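Local coordinates for protein mirolysin (Tannerella forsythia, PDB 6R7V) that is the zymogen of a calcium-binding zinc metallopeptidase of the pappalysin family, which probably cleaves peptide bonds once its cysteine switch is released, at residues Q24-W29 with F169-Q174; R216-D221 with G228-A233; T235-G240 with D252-T257. The protein carries 1 engineered substitution. One frame throughout, in Å; residues are numbered along the deposited sequence.

Interaction 1. Residues Q24-W29 with F169-Q174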
loop_
_atom_site.group_PDB
_atom_site.type_symbol
_atom_site.label_atom_id
_atom_site.label_comp_id
_atom_site.label_asym_id
_atom_site.label_seq_id
_atom_site.Cartn_x
_atom_site.Cartn_y
_atom_site.Cartn_z
ATOM N N GLN A 24 -13.845 -13.860 -10.863
ATOM C CA GLN A 24 -13.199 -15.137 -11.188
ATOM C C GLN A 24 -11.686 -15.021 -10.938
ATOM O O GLN A 24 -11.120 -15.920 -10.314
ATOM C CB GLN A 24 -13.495 -15.550 -12.641
ATOM C CG GLN A 24 -12.847 -16.863 -13.081
ATOM C CD GLN A 24 -13.455 -18.059 -12.393
ATOM O OE1 GLN A 24 -14.637 -18.373 -12.557
ATOM N NE2 GLN A 24 -12.657 -18.745 -11.602
ATOM N N ARG A 25 -11.043 -13.927 -11.404
ATOM C CA ARG A 25 -9.601 -13.703 -11.254
ATOM C C ARG A 25 -9.193 -13.643 -9.795
ATOM O O ARG A 25 -8.169 -14.217 -9.425
ATOM C CB ARG A 25 -9.152 -12.417 -11.955
ATOM C CG ARG A 25 -8.988 -12.565 -13.462
ATOM C CD ARG A 25 -8.115 -11.449 -14.018
ATOM N NE ARG A 25 -8.849 -10.580 -14.940
ATOM C CZ ARG A 25 -9.264 -9.350 -14.650
ATOM N NH1 ARG A 25 -9.011 -8.818 -13.460
ATOM N NH2 ARG A 25 -9.926 -8.638 -15.550
ATOM N N ILE A 26 -9.985 -12.967 -8.959
ATOM C CA ILE A 26 -9.651 -12.865 -7.536
ATOM C C ILE A 26 -9.812 -14.228 -6.864
ATOM O O ILE A 26 -8.939 -14.640 -6.096
ATOM C CB ILE A 26 -10.502 -11.773 -6.847
ATOM C CG1 ILE A 26 -10.153 -10.371 -7.373
ATOM C CG2 ILE A 26 -10.332 -11.837 -5.326
ATOM C CD1 ILE A 26 -11.266 -9.306 -7.108
ATOM N N THR A 27 -10.910 -14.941 -7.173
ATOM C CA THR A 27 -11.144 -16.266 -6.605
ATOM C C THR A 27 -10.022 -17.221 -7.000
ATOM O O THR A 27 -9.568 -17.964 -6.129
ATOM C CB THR A 27 -12.514 -16.786 -7.051
ATOM O OG1 THR A 27 -13.496 -15.835 -6.651
ATOM C CG2 THR A 27 -12.862 -18.156 -6.472
ATOM N N ASP A 28 -9.563 -17.194 -8.280
ATOM C CA ASP A 28 -8.474 -18.063 -8.760
ATOM C C ASP A 28 -7.200 -17.748 -7.995
ATOM O O ASP A 28 -6.507 -18.647 -7.525
ATOM C CB ASP A 28 -8.199 -17.891 -10.271
ATOM C CG ASP A 28 -9.262 -18.369 -11.238
ATOM O OD1 ASP A 28 -10.035 -19.275 -10.871
ATOM O OD2 ASP A 28 -9.291 -17.859 -12.378
ATOM N N TRP A 29 -6.907 -16.445 -7.844
ATOM C CA TRP A 29 -5.715 -16.001 -7.122
ATOM C C TRP A 29 -5.684 -16.562 -5.687
ATOM O O TRP A 29 -4.665 -17.124 -5.253
ATOM C CB TRP A 29 -5.715 -14.461 -7.111
ATOM C CG TRP A 29 -4.473 -13.866 -6.506
ATOM C CD1 TRP A 29 -4.273 -13.524 -5.198
ATOM C CD2 TRP A 29 -3.260 -13.548 -7.194
ATOM N NE1 TRP A 29 -2.993 -13.051 -5.022
ATOM C CE2 TRP A 29 -2.358 -13.026 -6.239
ATOM C CE3 TRP A 29 -2.844 -13.649 -8.536
ATOM C CZ2 TRP A 29 -1.069 -12.602 -6.579
ATOM C CZ3 TRP A 29 -1.568 -13.219 -8.876
ATOM C CH2 TRP A 29 -0.682 -12.743 -7.899
ATOM N N PHE A 169 -3.726 -4.041 -7.263
ATOM C CA PHE A 169 -3.438 -5.309 -6.607
ATOM C C PHE A 169 -2.604 -6.250 -7.477
ATOM O O PHE A 169 -2.727 -6.200 -8.711
ATOM C CB PHE A 169 -4.762 -6.015 -6.271
ATOM C CG PHE A 169 -5.532 -5.399 -5.134
ATOM C CD1 PHE A 169 -6.621 -4.572 -5.380
ATOM C CD2 PHE A 169 -5.176 -5.652 -3.820
ATOM C CE1 PHE A 169 -7.298 -3.948 -4.326
ATOM C CE2 PHE A 169 -5.887 -5.070 -2.761
ATOM C CZ PHE A 169 -6.955 -4.238 -3.021
ATOM N N PRO A 170 -1.856 -7.200 -6.860
ATOM C CA PRO A 170 -1.031 -8.122 -7.653
ATOM C C PRO A 170 -1.800 -8.993 -8.638
ATOM O O PRO A 170 -1.219 -9.356 -9.670
ATOM C CB PRO A 170 -0.388 -9.020 -6.593
ATOM C CG PRO A 170 -0.341 -8.175 -5.353
ATOM C CD PRO A 170 -1.554 -7.303 -5.412
ATOM N N PHE A 171 -3.090 -9.314 -8.373
ATOM C CA PHE A 171 -3.821 -10.159 -9.324
ATOM C C PHE A 171 -4.027 -9.450 -10.671
ATOM O O PHE A 171 -4.388 -10.102 -11.659
ATOM C CB PHE A 171 -5.186 -10.654 -8.764
ATOM C CG PHE A 171 -6.329 -9.654 -8.893
ATOM C CD1 PHE A 171 -6.524 -8.669 -7.933
ATOM C CD2 PHE A 171 -7.182 -9.685 -9.984
ATOM C CE1 PHE A 171 -7.567 -7.744 -8.054
ATOM C CE2 PHE A 171 -8.195 -8.725 -10.133
ATOM C CZ PHE A 171 -8.369 -7.756 -9.169
ATOM N N GLU A 172 -3.854 -8.131 -10.696
ATOM C CA GLU A 172 -4.019 -7.311 -11.898
ATOM C C GLU A 172 -2.692 -7.130 -12.647
ATOM O O GLU A 172 -2.708 -6.528 -13.729
ATOM C CB GLU A 172 -4.561 -5.894 -11.535
ATOM C CG GLU A 172 -5.612 -5.838 -10.415
ATOM C CD GLU A 172 -6.262 -4.488 -10.136
ATOM O OE1 GLU A 172 -6.078 -3.905 -9.034
ATOM O OE2 GLU A 172 -6.992 -4.024 -11.039
ATOM N N PHE A 173 -1.545 -7.597 -12.081
ATOM C CA PHE A 173 -0.245 -7.328 -12.702
ATOM C C PHE A 173 -0.134 -7.888 -14.117
ATOM O O PHE A 173 0.299 -7.158 -15.021
ATOM C CB PHE A 173 0.913 -7.840 -11.841
ATOM C CG PHE A 173 2.245 -7.377 -12.379
ATOM C CD1 PHE A 173 2.753 -6.135 -12.034
ATOM C CD2 PHE A 173 2.934 -8.134 -13.327
ATOM C CE1 PHE A 173 3.975 -5.697 -12.537
ATOM C CE2 PHE A 173 4.163 -7.693 -13.833
ATOM C CZ PHE A 173 4.664 -6.467 -13.449
ATOM N N GLN A 174 -0.500 -9.154 -14.313
ATOM C CA GLN A 174 -0.355 -9.784 -15.623
ATOM C C GLN A 174 -1.102 -8.997 -16.693
ATOM O O GLN A 174 -0.502 -8.716 -17.738
ATOM C CB GLN A 174 -0.831 -11.240 -15.554
ATOM C CG GLN A 174 -0.863 -11.973 -16.913
ATOM C CD GLN A 174 -1.282 -13.415 -16.773
ATOM O OE1 GLN A 174 -2.334 -13.743 -16.204
ATOM N NE2 GLN A 174 -0.476 -14.313 -17.313
#
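F171 pushes its ring against I26, while the indole of W29 lies over the backbone of P170 and F171. I26 CG1 sits 3.6 Å from the F171 ring centroid and 12° off the ring normal, a CH-pi contact square over the face; the far face of the same ring has CG of E172, leaning toward the rim. On the indole, F171 CA lies 3.7 Å from W29 CE3 in a second CH-pi contact, over the face of the six-membered ring, and F171 CB packs over the same face nearer its rim. W29 CG, anti to the backbone N (chi1 -175°), is carried toward the 3-10 turn, which brings the indole onto it. Further out on the indole, W29 CZ2 touches P170 CB at 3.6 Å. The contact joins helix 20-32, near the N-terminus and probably part of the latency-keeping prosegment, to a short 3-10 turn following strand 165-167, in the catalytic region. The neighbouring F169 meets the ring of the zinc ligand H211, and W29 NE1 bonds to D214, just past the zinc-binding helix. Toward solvent the contact is looser. R25, its chain bent at chi3, brings R25 NH1 to 3.4 Å from F171 CE2 at the ring's rim, guanidinium and ring nearly coplanar at 21°. Its charge finds no salt bridge across the contact, since R25 NH1 is 5.7 Å from E172 OE2.

Interaction 2. Residues R216-D221 with G228-A233. With CA (calcium ion), chain C; ZN (zinc ion), chain D; CA (calcium ion), chain B.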
loop_
_atom_site.group_PDB
_atom_site.type_symbol
_atom_site.label_atom_id
_atom_site.label_comp_id
_atom_site.label_asym_id
_atom_site.label_seq_id
_atom_site.Cartn_x
_atom_site.Cartn_y
_atom_site.Cartn_z
ATOM N N ARG A 216 -5.819 -6.722 1.964
ATOM C CA ARG A 216 -7.153 -6.139 1.837
ATOM C C ARG A 216 -7.515 -5.366 3.079
ATOM O O ARG A 216 -7.003 -5.622 4.183
ATOM C CB ARG A 216 -8.180 -7.255 1.668
ATOM C CG ARG A 216 -7.987 -8.044 0.403
ATOM C CD ARG A 216 -9.177 -8.924 0.197
ATOM N NE ARG A 216 -8.941 -9.893 -0.862
ATOM C CZ ARG A 216 -9.880 -10.703 -1.330
ATOM N NH1 ARG A 216 -11.126 -10.617 -0.879
ATOM N NH2 ARG A 216 -9.587 -11.597 -2.260
ATOM N N HIS A 217 -8.529 -4.517 2.944
ATOM C CA HIS A 217 -9.096 -3.848 4.113
ATOM C C HIS A 217 -9.482 -4.853 5.168
ATOM O O HIS A 217 -10.101 -5.882 4.861
ATOM C CB HIS A 217 -10.302 -3.041 3.702
ATOM C CG HIS A 217 -9.918 -1.859 2.887
ATOM N ND1 HIS A 217 -10.750 -1.366 1.920
ATOM C CD2 HIS A 217 -8.783 -1.124 2.906
ATOM C CE1 HIS A 217 -10.123 -0.329 1.391
ATOM N NE2 HIS A 217 -8.917 -0.164 1.919
ATOM N N ILE A 218 -9.124 -4.543 6.418
ATOM C CA ILE A 218 -9.244 -5.507 7.510
ATOM C C ILE A 218 -10.713 -5.929 7.779
ATOM O O ILE A 218 -10.969 -7.044 8.233
ATOM C CB ILE A 218 -8.579 -4.929 8.771
ATOM C CG1 ILE A 218 -8.475 -5.971 9.883
ATOM C CG2 ILE A 218 -9.292 -3.644 9.263
ATOM C CD1 ILE A 218 -7.480 -5.577 10.978
ATOM N N TRP A 219 -11.663 -5.041 7.492
ATOM C CA TRP A 219 -13.076 -5.356 7.740
ATOM C C TRP A 219 -13.754 -6.123 6.585
ATOM O O TRP A 219 -14.943 -6.469 6.705
ATOM C CB TRP A 219 -13.873 -4.091 8.073
ATOM C CG TRP A 219 -14.073 -3.188 6.910
ATOM C CD1 TRP A 219 -15.146 -3.149 6.071
ATOM C CD2 TRP A 219 -13.144 -2.210 6.426
ATOM N NE1 TRP A 219 -14.930 -2.215 5.078
ATOM C CE2 TRP A 219 -13.718 -1.615 5.282
ATOM C CE3 TRP A 219 -11.907 -1.733 6.885
ATOM C CZ2 TRP A 219 -13.077 -0.601 4.559
ATOM C CZ3 TRP A 219 -11.266 -0.739 6.162
ATOM C CH2 TRP A 219 -11.867 -0.161 5.024
ATOM N N GLY A 220 -13.041 -6.388 5.496
ATOM C CA GLY A 220 -13.600 -7.220 4.431
ATOM C C GLY A 220 -14.437 -6.561 3.353
ATOM O O GLY A 220 -15.013 -7.269 2.529
ATOM N N ASP A 221 -14.486 -5.217 3.331
ATOM C CA ASP A 221 -15.174 -4.438 2.308
ATOM C C ASP A 221 -16.583 -4.968 2.092
ATOM O O ASP A 221 -16.987 -5.219 0.961
ATOM C CB ASP A 221 -14.361 -4.496 0.989
ATOM C CG ASP A 221 -13.078 -3.692 1.061
ATOM O OD1 ASP A 221 -13.142 -2.533 1.482
ATOM O OD2 ASP A 221 -12.007 -4.242 0.699
ATOM N N GLY A 228 -17.605 -10.763 4.842
ATOM C CA GLY A 228 -16.417 -10.480 4.062
ATOM C C GLY A 228 -15.181 -10.852 4.854
ATOM O O GLY A 228 -15.236 -11.041 6.074
ATOM N N THR A 229 -14.070 -10.984 4.161
ATOM C CA THR A 229 -12.833 -11.382 4.846
ATOM C C THR A 229 -11.661 -10.687 4.238
ATOM O O THR A 229 -11.727 -10.302 3.068
ATOM C CB THR A 229 -12.643 -12.915 4.730
ATOM O OG1 THR A 229 -11.447 -13.304 5.427
ATOM C CG2 THR A 229 -12.585 -13.406 3.274
ATOM N N ASP A 230 -10.580 -10.526 5.020
ATOM C CA ASP A 230 -9.323 -10.011 4.478
ATOM C C ASP A 230 -8.387 -11.193 4.218
ATOM O O ASP A 230 -7.243 -10.991 3.834
ATOM C CB ASP A 230 -8.687 -8.945 5.393
ATOM C CG ASP A 230 -8.198 -9.438 6.732
ATOM O OD1 ASP A 230 -8.616 -10.552 7.159
ATOM O OD2 ASP A 230 -7.404 -8.711 7.374
ATOM N N ASN A 231 -8.874 -12.445 4.389
ATOM C CA ASN A 231 -8.103 -13.681 4.174
ATOM C C ASN A 231 -6.913 -13.803 5.124
ATOM O O ASN A 231 -6.001 -14.584 4.853
ATOM C CB ASN A 231 -7.643 -13.854 2.719
ATOM C CG ASN A 231 -8.802 -13.828 1.746
ATOM O OD1 ASN A 231 -8.831 -13.020 0.824
ATOM N ND2 ASN A 231 -9.798 -14.672 1.956
ATOM N N ILE A 232 -6.931 -13.069 6.256
ATOM C CA ILE A 232 -5.885 -13.158 7.270
ATOM C C ILE A 232 -6.499 -13.684 8.571
ATOM O O ILE A 232 -7.356 -13.019 9.165
ATOM C CB ILE A 232 -5.170 -11.817 7.481
ATOM C CG1 ILE A 232 -4.659 -11.180 6.149
ATOM C CG2 ILE A 232 -4.027 -12.000 8.490
ATOM C CD1 ILE A 232 -3.527 -11.894 5.451
ATOM N N ALA A 233 -6.055 -14.882 9.023
ATOM C CA ALA A 233 -6.652 -15.453 10.221
ATOM C C ALA A 233 -6.349 -14.675 11.518
ATOM O O ALA A 233 -7.201 -14.659 12.420
ATOM C CB ALA A 233 -6.191 -16.902 10.375
HETATM CA CA CA C . -9.211 -11.491 9.289
HETATM ZN ZN ZN D . -7.295 0.812 1.193
HETATM CA CA CA B . -16.913 -7.022 7.726
HETATM O O HOH W 1 -5.541 -7.330 5.922
HETATM O O HOH W 2 -5.394 -8.997 3.630
HETATM O O HOH W 3 -12.534 -8.420 0.473
HETATM O O HOH W 4 -10.100 -9.243 9.832
HETATM O O HOH W 5 -16.033 -9.215 8.003
HETATM O O HOH W 6 -9.762 -13.358 7.641
HETATM O O HOH W 7 -11.482 -11.165 8.156
HETATM O O HOH W 8 -10.603 -13.061 10.380
#
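D230 OD2 accepts a hydrogen bond from water 1 at 2.7 Å, and that water also donates to R216 O across the contact; T235 OG1 is a probable further partner of OD2. D230 OD1 binds a calcium ion at 2.4 Å and accepts I232 N in an Asx turn, from well above the carboxylate plane. D230 CB rests 3.4 Å from H217 O. Water 2 forms a second bridge, from R216 N to D230 O. This is the loop that leaves the zinc-binding helix 203-212: H217 NE2 binds the zinc ion at 2.0 Å, with H207 and H211 making up the three-histidine metzincin site and C6 of the cysteine switch as fourth ligand. H217 ND1 donates, 169° straight, to the syn lone pair of D221 OD1, which lies in the imidazole plane 2.7 Å away. A type I turn from H217 to G220 then lends W219 O to the other calcium. G220, at the end of the turn, meets G228 and T229 of the other segment, with G220 CA 3.8 Å from T229 N; its positive phi and the close backbones leave no room for a side chain. N231 OD1 sits over the guanidinium centre of R216, 3.3 Å from R216 CZ, its amide plane turned 83° to the guanidinium.

Interaction 3. Residues T235-G240 with D252-T257. With CA (calcium ion), chain C; CA (calcium ion), chain B; GOL (glycerol), chain G.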
loop_
_atom_site.group_PDB
_atom_site.type_symbol
_atom_site.label_atom_id
_atom_site.label_comp_id
_atom_site.label_asym_id
_atom_site.label_seq_id
_atom_site.Cartn_x
_atom_site.Cartn_y
_atom_site.Cartn_z
ATOM N N THR A 235 -6.097 -11.390 11.915
ATOM C CA THR A 235 -6.787 -10.117 12.042
ATOM C C THR A 235 -8.229 -10.485 12.459
ATOM O O THR A 235 -8.921 -11.220 11.719
ATOM C CB THR A 235 -6.725 -9.265 10.768
ATOM O OG1 THR A 235 -7.159 -10.090 9.684
ATOM C CG2 THR A 235 -5.344 -8.711 10.520
ATOM N N PRO A 236 -8.680 -10.020 13.647
ATOM C CA PRO A 236 -10.054 -10.354 14.092
ATOM C C PRO A 236 -11.109 -9.984 13.058
ATOM O O PRO A 236 -11.000 -8.926 12.438
ATOM C CB PRO A 236 -10.237 -9.498 15.341
ATOM C CG PRO A 236 -8.832 -9.263 15.862
ATOM C CD PRO A 236 -7.981 -9.148 14.620
ATOM N N ASN A 237 -12.130 -10.845 12.883
ATOM C CA ASN A 237 -13.263 -10.562 12.007
ATOM C C ASN A 237 -13.864 -9.246 12.443
ATOM O O ASN A 237 -14.057 -8.998 13.638
ATOM C CB ASN A 237 -14.294 -11.677 12.072
ATOM C CG ASN A 237 -15.344 -11.642 10.996
ATOM O OD1 ASN A 237 -15.430 -10.720 10.192
ATOM N ND2 ASN A 237 -16.180 -12.662 10.963
ATOM N N GLN A 238 -14.114 -8.372 11.502
ATOM C CA GLN A 238 -14.514 -7.016 11.836
ATOM C C GLN A 238 -15.705 -6.610 10.976
ATOM O O GLN A 238 -15.753 -6.983 9.814
ATOM C CB GLN A 238 -13.281 -6.102 11.590
ATOM C CG GLN A 238 -13.489 -4.607 11.841
ATOM C CD GLN A 238 -12.208 -3.811 11.745
ATOM O OE1 GLN A 238 -11.132 -4.248 12.148
ATOM N NE2 GLN A 238 -12.291 -2.629 11.195
ATOM N N GLY A 239 -16.654 -5.862 11.548
ATOM C CA GLY A 239 -17.852 -5.419 10.816
ATOM C C GLY A 239 -17.508 -4.436 9.711
ATOM O O GLY A 239 -17.290 -4.829 8.564
ATOM N N GLY A 240 -17.468 -3.165 10.077
ATOM C CA GLY A 240 -17.150 -2.090 9.155
ATOM C C GLY A 240 -15.817 -1.448 9.465
ATOM O O GLY A 240 -15.075 -1.908 10.356
ATOM N N ASP A 252 -17.270 -5.199 18.302
ATOM C CA ASP A 252 -18.382 -5.006 17.369
ATOM C C ASP A 252 -19.197 -6.304 17.262
ATOM O O ASP A 252 -18.928 -7.226 18.019
ATOM C CB ASP A 252 -17.922 -4.468 15.998
ATOM C CG ASP A 252 -17.070 -5.349 15.117
ATOM O OD1 ASP A 252 -16.953 -6.568 15.411
ATOM O OD2 ASP A 252 -16.534 -4.829 14.107
ATOM N N HIS A 253 -20.178 -6.392 16.345
ATOM C CA HIS A 253 -21.001 -7.599 16.258
ATOM C C HIS A 253 -20.247 -8.820 15.671
ATOM O O HIS A 253 -20.718 -9.943 15.863
ATOM C CB HIS A 253 -22.326 -7.346 15.508
ATOM C CG HIS A 253 -22.225 -7.024 14.051
ATOM N ND1 HIS A 253 -23.028 -7.668 13.121
ATOM C CD2 HIS A 253 -21.506 -6.070 13.415
ATOM C CE1 HIS A 253 -22.744 -7.111 11.952
ATOM N NE2 HIS A 253 -21.827 -6.155 12.078
ATOM N N CYS A 254 -19.062 -8.624 15.033
ATOM C CA CYS A 254 -18.273 -9.737 14.475
ATOM C C CYS A 254 -17.328 -10.338 15.494
ATOM O O CYS A 254 -17.183 -11.562 15.504
ATOM C CB CYS A 254 -17.515 -9.291 13.234
ATOM S SG CYS A 254 -18.575 -8.538 11.982
ATOM N N THR A 255 -16.649 -9.489 16.292
ATOM C CA THR A 255 -15.767 -9.853 17.417
ATOM C C THR A 255 -16.316 -9.065 18.632
ATOM O O THR A 255 -15.952 -7.901 18.848
ATOM C CB THR A 255 -14.287 -9.555 17.101
ATOM O OG1 THR A 255 -13.891 -10.291 15.944
ATOM C CG2 THR A 255 -13.372 -9.921 18.268
ATOM N N ASN A 256 -17.202 -9.693 19.404
ATOM C CA ASN A 256 -17.878 -8.975 20.485
ATOM C C ASN A 256 -17.168 -9.069 21.846
ATOM O O ASN A 256 -17.712 -8.572 22.836
ATOM C CB ASN A 256 -19.347 -9.430 20.607
ATOM C CG ASN A 256 -19.561 -10.917 20.779
ATOM O OD1 ASN A 256 -18.659 -11.673 21.154
ATOM N ND2 ASN A 256 -20.777 -11.364 20.508
ATOM N N THR A 257 -15.971 -9.676 21.906
ATOM C CA THR A 257 -15.234 -9.789 23.176
ATOM C C THR A 257 -13.865 -9.128 23.085
ATOM O O THR A 257 -13.226 -9.174 22.022
ATOM C CB THR A 257 -15.068 -11.259 23.612
ATOM O OG1 THR A 257 -14.336 -11.986 22.618
ATOM C CG2 THR A 257 -16.390 -11.940 23.908
HETATM CA CA CA C . -9.211 -11.491 9.289
HETATM CA CA CA B . -16.913 -7.022 7.726
HETATM C C1 GOL G . -15.872 -1.490 14.434
HETATM O O1 GOL G . -15.228 -2.314 13.461
HETATM C C2 GOL G . -17.113 -0.809 13.893
HETATM O O2 GOL G . -16.826 -0.127 12.668
HETATM C C3 GOL G . -18.268 -1.759 13.679
HETATM O O3 GOL G . -17.885 -2.830 12.830
HETATM O O HOH W 4 -10.100 -9.243 9.832
HETATM O O HOH W 5 -16.033 -9.215 8.003
HETATM O O HOH W 7 -11.482 -11.165 8.156
HETATM O O HOH W 8 -10.603 -13.061 10.380
HETATM O O HOH W 6 -9.762 -13.358 7.641
#
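The loop carrying two ligands of a calcium site, Q238 and G239, is met by a turn at D252-T255. The peptide joining Q238 to G239 is gripped at both ends: Q238 O binds the calcium ion at 2.4 Å, and G239 N donates to D252 OD2 at 2.8 Å, nearly straight (168°) but 38° out of the carboxylate plane. Calcium on one side and a carboxylate on the other would be expected to polarise this amide. D252 OD1 meanwhile takes two backbone N-H groups, that of C254 in an Asx turn and that of T255, one residue further on, in an Asx motif; the bond from T255 N comes nearly along the C-O axis. One residue earlier in the loop, T255 OG1 donates to N237 O at 2.6 Å, in the carbonyl plane and on a lone pair. OG1 stands anti to its own carbonyl carbon (chi1 -59°), on the side facing N237. Between these two bonds C254 fills in, its CB against N237 and C254 SG 3.3 Å from G239 N. A glycerol, probably from the crystallisation liquor, donates O3 to D252 OD2 and accepts G240 N. Near the other end of the loop, T235 chelates the second calcium through O and OG1. This is a region low in regular structure, organised by two calcium ions and the C226-C254 disulfide, in a pappalysin-family metzincin.

Overall arrangement
Interactions 1 and 2 are buried and interaction 3 only partly so, at a centre farther from the middle of the chain. Interaction 1 is apolar and aromatic, joining helix 20-32 to the loop before strand 182-185; interaction 2 pairs irregular loops by waters and close backbone packing, interaction 3 by direct hydrogen bonds. The first two touch where I26 meets R216, so the helix reaches both. Interactions 2 and 3, centres 11 Å apart, are tied together by both calcium ions: one takes W219 from 216-221 and Q238 and G239 from 235-240, the other D230 and I232 from 228-233 and T235.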